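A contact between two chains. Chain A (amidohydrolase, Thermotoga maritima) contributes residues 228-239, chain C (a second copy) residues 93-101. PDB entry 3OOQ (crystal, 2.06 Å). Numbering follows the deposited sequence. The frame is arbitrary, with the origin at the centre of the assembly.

Chain A (228-239) HRADDILTAIRI
Chain C, residues 93-101: ALDGFNPQD

This is a small, water-rich polar contact in which the first turns of a chain A helix lie along a chain C loop, joined directly by one salt bridge and otherwise largely through bridging waters; 399 Å² is buried, both sides summed. A:Arg229 (phi/psi -70/144) is the N-cap, and A:Ala230 to A:Ile239 are helical. In chain C, a 3-10 segment (93-95) leads through C:Gly96 (-126/8) and extended C:Phe97 and C:Asn98 into a type I turn, C:Asn98 to C:Asp101, closed by C:Asp101 N to C:Asn98 O at 3.0 Å. The chains run antiparallel in register: CA of A:Asp231 lies 6.0 Å from CA of C:Asn98, and CA of A:Thr235 6.5 Å from CA of C:Asp95.

At the far end, A:Arg238 (m, t, m, chi4 -70°) donates NH2 to C:Asp95 OD1 (C:Asp95 chi1 m) at 3.0 Å and 171°, a nearly linear, charged hydrogen bond at the guanidinium edge, while C:Leu94 (t, p) covers one face. Water 5 reinforces the pair, accepting from A:Arg238 NE (2.9 Å) and donating to C:Asp95 OD1 (2.6 Å).

At the helix start, A:Arg229 (t, t, p, chi4 178°) folds back onto A:Asp231 (chi1 p): NE to OD1 is 2.7 Å and NH2 to OD2 2.9 Å, a bidentate salt bridge within the chain. C:Asn98 (chi1 t) lays ND2 over the guanidinium face, 3.3 Å from A:Arg229 NH1; as both are donors, this is packing. C:Asn98 OD1 instead accepts from C:Gln100 N (3.0 Å), bracing the turn. Water 3 donates to A:Asp231 OD1 (3.1 Å) and C:Asn98 OD1 (2.9 Å), and water 1 links A:Arg229 NH2 (2.7 Å) to C:Gly96 O (2.8 Å). Nonpolar packing is slight: A:Asp231 CB meets C:Pro99 CD at 3.9 Å.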

# COMPACT_ATOMS: atom_id res chain seq x y z
N HIS A 228 4.84 -16.05 -30.16
CA HIS A 228 5.27 -17.43 -29.97
C HIS A 228 4.20 -18.41 -30.40
O HIS A 228 4.41 -19.22 -31.32
CB HIS A 228 5.66 -17.67 -28.50
CG HIS A 228 6.89 -16.94 -28.06
ND1 HIS A 228 8.15 -17.28 -28.49
CD2 HIS A 228 7.05 -15.90 -27.20
CE1 HIS A 228 9.04 -16.48 -27.92
NE2 HIS A 228 8.40 -15.64 -27.14
N ARG A 229 3.05 -18.35 -29.73
CA ARG A 229 1.98 -19.32 -29.92
C ARG A 229 1.36 -19.10 -31.29
O ARG A 229 1.27 -17.96 -31.74
CB ARG A 229 0.93 -19.17 -28.81
CG ARG A 229 0.02 -20.40 -28.60
CD ARG A 229 -0.77 -20.28 -27.29
NE ARG A 229 -1.86 -19.31 -27.41
CZ ARG A 229 -2.74 -19.04 -26.44
NH1 ARG A 229 -2.66 -19.65 -25.25
NH2 ARG A 229 -3.70 -18.16 -26.66
N ALA A 230 0.97 -20.17 -31.97
CA ALA A 230 0.46 -20.05 -33.34
C ALA A 230 -0.65 -18.99 -33.53
O ALA A 230 -0.62 -18.24 -34.51
CB ALA A 230 0.00 -21.41 -33.89
N ASP A 231 -1.62 -18.93 -32.61
CA ASP A 231 -2.70 -17.93 -32.75
C ASP A 231 -2.22 -16.48 -32.65
O ASP A 231 -2.79 -15.60 -33.30
CB ASP A 231 -3.86 -18.18 -31.77
CG ASP A 231 -3.42 -18.18 -30.30
OD1 ASP A 231 -2.35 -18.74 -30.00
OD2 ASP A 231 -4.14 -17.64 -29.43
N ASP A 232 -1.18 -16.24 -31.85
CA ASP A 232 -0.56 -14.90 -31.76
C ASP A 232 0.16 -14.51 -33.04
O ASP A 232 0.12 -13.35 -33.45
CB ASP A 232 0.40 -14.80 -30.57
CG ASP A 232 -0.34 -14.84 -29.24
OD1 ASP A 232 -1.37 -14.16 -29.13
OD2 ASP A 232 0.08 -15.57 -28.33
N ILE A 233 0.80 -15.49 -33.68
CA ILE A 233 1.43 -15.26 -34.98
C ILE A 233 0.38 -14.84 -36.01
O ILE A 233 0.54 -13.84 -36.72
CB ILE A 233 2.20 -16.49 -35.47
CG1 ILE A 233 3.30 -16.85 -34.46
CG2 ILE A 233 2.84 -16.17 -36.81
CD1 ILE A 233 4.00 -18.19 -34.74
N LEU A 234 -0.71 -15.59 -36.06
CA LEU A 234 -1.83 -15.29 -36.97
C LEU A 234 -2.52 -13.95 -36.72
O LEU A 234 -2.95 -13.28 -37.67
CB LEU A 234 -2.83 -16.45 -36.96
CG LEU A 234 -2.28 -17.78 -37.49
CD1 LEU A 234 -3.07 -18.96 -36.93
CD2 LEU A 234 -2.22 -17.84 -39.03
N THR A 235 -2.65 -13.58 -35.44
CA THR A 235 -3.23 -12.29 -35.05
C THR A 235 -2.35 -11.14 -35.56
O THR A 235 -2.86 -10.17 -36.14
CB THR A 235 -3.41 -12.17 -33.51
OG1 THR A 235 -4.32 -13.17 -33.04
CG2 THR A 235 -3.96 -10.77 -33.12
N ALA A 236 -1.04 -11.27 -35.34
CA ALA A 236 -0.07 -10.32 -35.90
C ALA A 236 -0.23 -10.16 -37.41
O ALA A 236 -0.26 -9.04 -37.92
CB ALA A 236 1.37 -10.71 -35.53
N ILE A 237 -0.36 -11.28 -38.12
CA ILE A 237 -0.55 -11.24 -39.57
C ILE A 237 -1.87 -10.58 -39.94
O ILE A 237 -1.90 -9.72 -40.84
CB ILE A 237 -0.39 -12.64 -40.20
CG1 ILE A 237 1.06 -13.14 -40.03
CG2 ILE A 237 -0.78 -12.67 -41.68
CD1 ILE A 237 1.19 -14.64 -40.21
N ARG A 238 -2.95 -10.92 -39.24
CA ARG A 238 -4.28 -10.30 -39.48
C ARG A 238 -4.22 -8.79 -39.37
O ARG A 238 -4.78 -8.10 -40.21
CB ARG A 238 -5.35 -10.80 -38.51
CG ARG A 238 -5.98 -12.14 -38.85
CD ARG A 238 -7.37 -12.33 -38.18
NE ARG A 238 -7.34 -12.21 -36.71
CZ ARG A 238 -6.78 -13.10 -35.89
NH1 ARG A 238 -6.20 -14.20 -36.35
NH2 ARG A 238 -6.83 -12.90 -34.58
N ILE A 239 -3.59 -8.29 -38.31
CA ILE A 239 -3.47 -6.85 -38.11
C ILE A 239 -2.62 -6.22 -39.23
O ILE A 239 -2.99 -5.16 -39.77
CB ILE A 239 -2.87 -6.50 -36.72
CG1 ILE A 239 -3.81 -6.95 -35.60
CG2 ILE A 239 -2.54 -5.01 -36.62
CD1 ILE A 239 -3.26 -6.77 -34.18
N ALA C 93 -13.20 -11.21 -29.01
CA ALA C 93 -12.99 -12.58 -28.52
C ALA C 93 -12.08 -13.33 -29.49
O ALA C 93 -11.26 -14.12 -29.08
CB ALA C 93 -14.32 -13.33 -28.34
N LEU C 94 -12.24 -13.03 -30.78
CA LEU C 94 -11.47 -13.66 -31.85
C LEU C 94 -9.95 -13.55 -31.65
O LEU C 94 -9.19 -14.48 -31.97
CB LEU C 94 -11.82 -12.99 -33.17
CG LEU C 94 -11.19 -13.63 -34.39
CD1 LEU C 94 -12.07 -14.78 -34.76
CD2 LEU C 94 -11.08 -12.58 -35.50
N ASP C 95 -9.54 -12.40 -31.13
CA ASP C 95 -8.15 -12.08 -30.88
C ASP C 95 -7.61 -12.70 -29.60
O ASP C 95 -6.45 -12.50 -29.24
CB ASP C 95 -7.99 -10.56 -30.83
CG ASP C 95 -8.27 -9.90 -32.16
OD1 ASP C 95 -8.09 -10.55 -33.20
OD2 ASP C 95 -8.69 -8.72 -32.16
N GLY C 96 -8.43 -13.47 -28.89
CA GLY C 96 -7.93 -14.17 -27.70
C GLY C 96 -8.21 -15.66 -27.77
O GLY C 96 -7.96 -16.38 -26.82
N PHE C 97 -8.70 -16.10 -28.93
CA PHE C 97 -9.18 -17.47 -29.12
C PHE C 97 -8.06 -18.40 -29.57
O PHE C 97 -7.50 -18.19 -30.66
CB PHE C 97 -10.30 -17.52 -30.15
CG PHE C 97 -10.81 -18.92 -30.42
CD1 PHE C 97 -11.67 -19.54 -29.52
CD2 PHE C 97 -10.39 -19.62 -31.54
CE1 PHE C 97 -12.13 -20.84 -29.75
CE2 PHE C 97 -10.85 -20.94 -31.78
CZ PHE C 97 -11.73 -21.53 -30.87
N ASN C 98 -7.79 -19.42 -28.76
CA ASN C 98 -6.75 -20.42 -29.02
C ASN C 98 -7.34 -21.72 -29.59
O ASN C 98 -7.89 -22.54 -28.84
CB ASN C 98 -5.95 -20.67 -27.73
CG ASN C 98 -4.89 -21.76 -27.88
OD1 ASN C 98 -4.62 -22.24 -28.97
ND2 ASN C 98 -4.27 -22.13 -26.78
N PRO C 99 -7.22 -21.93 -30.91
CA PRO C 99 -7.81 -23.12 -31.55
C PRO C 99 -7.18 -24.45 -31.12
O PRO C 99 -7.73 -25.50 -31.43
CB PRO C 99 -7.59 -22.86 -33.05
CG PRO C 99 -7.30 -21.37 -33.18
CD PRO C 99 -6.58 -21.03 -31.90
N GLN C 100 -6.05 -24.41 -30.41
CA GLN C 100 -5.43 -25.62 -29.85
C GLN C 100 -5.81 -25.89 -28.37
O GLN C 100 -5.32 -26.85 -27.77
CB GLN C 100 -3.90 -25.55 -29.96
CG GLN C 100 -3.32 -25.45 -31.36
CD GLN C 100 -1.79 -25.35 -31.32
OE1 GLN C 100 -1.10 -26.34 -31.57
NE2 GLN C 100 -1.25 -24.16 -30.96
N ASP C 101 -6.63 -25.02 -27.78
CA ASP C 101 -7.20 -25.28 -26.45
C ASP C 101 -7.66 -26.76 -26.40
O ASP C 101 -8.46 -27.18 -27.23
CB ASP C 101 -8.41 -24.34 -26.23
CG ASP C 101 -9.03 -24.49 -24.85
OD1 ASP C 101 -8.53 -25.30 -24.04
OD2 ASP C 101 -10.02 -23.79 -24.56
O HOH W 1 -6.01 -17.76 -25.30
O HOH W 2 -5.33 -15.52 -29.64
O HOH W 3 -3.02 -21.53 -31.25
O HOH W 4 -3.71 -13.33 -30.34
O HOH W 5 -8.38 -9.76 -35.64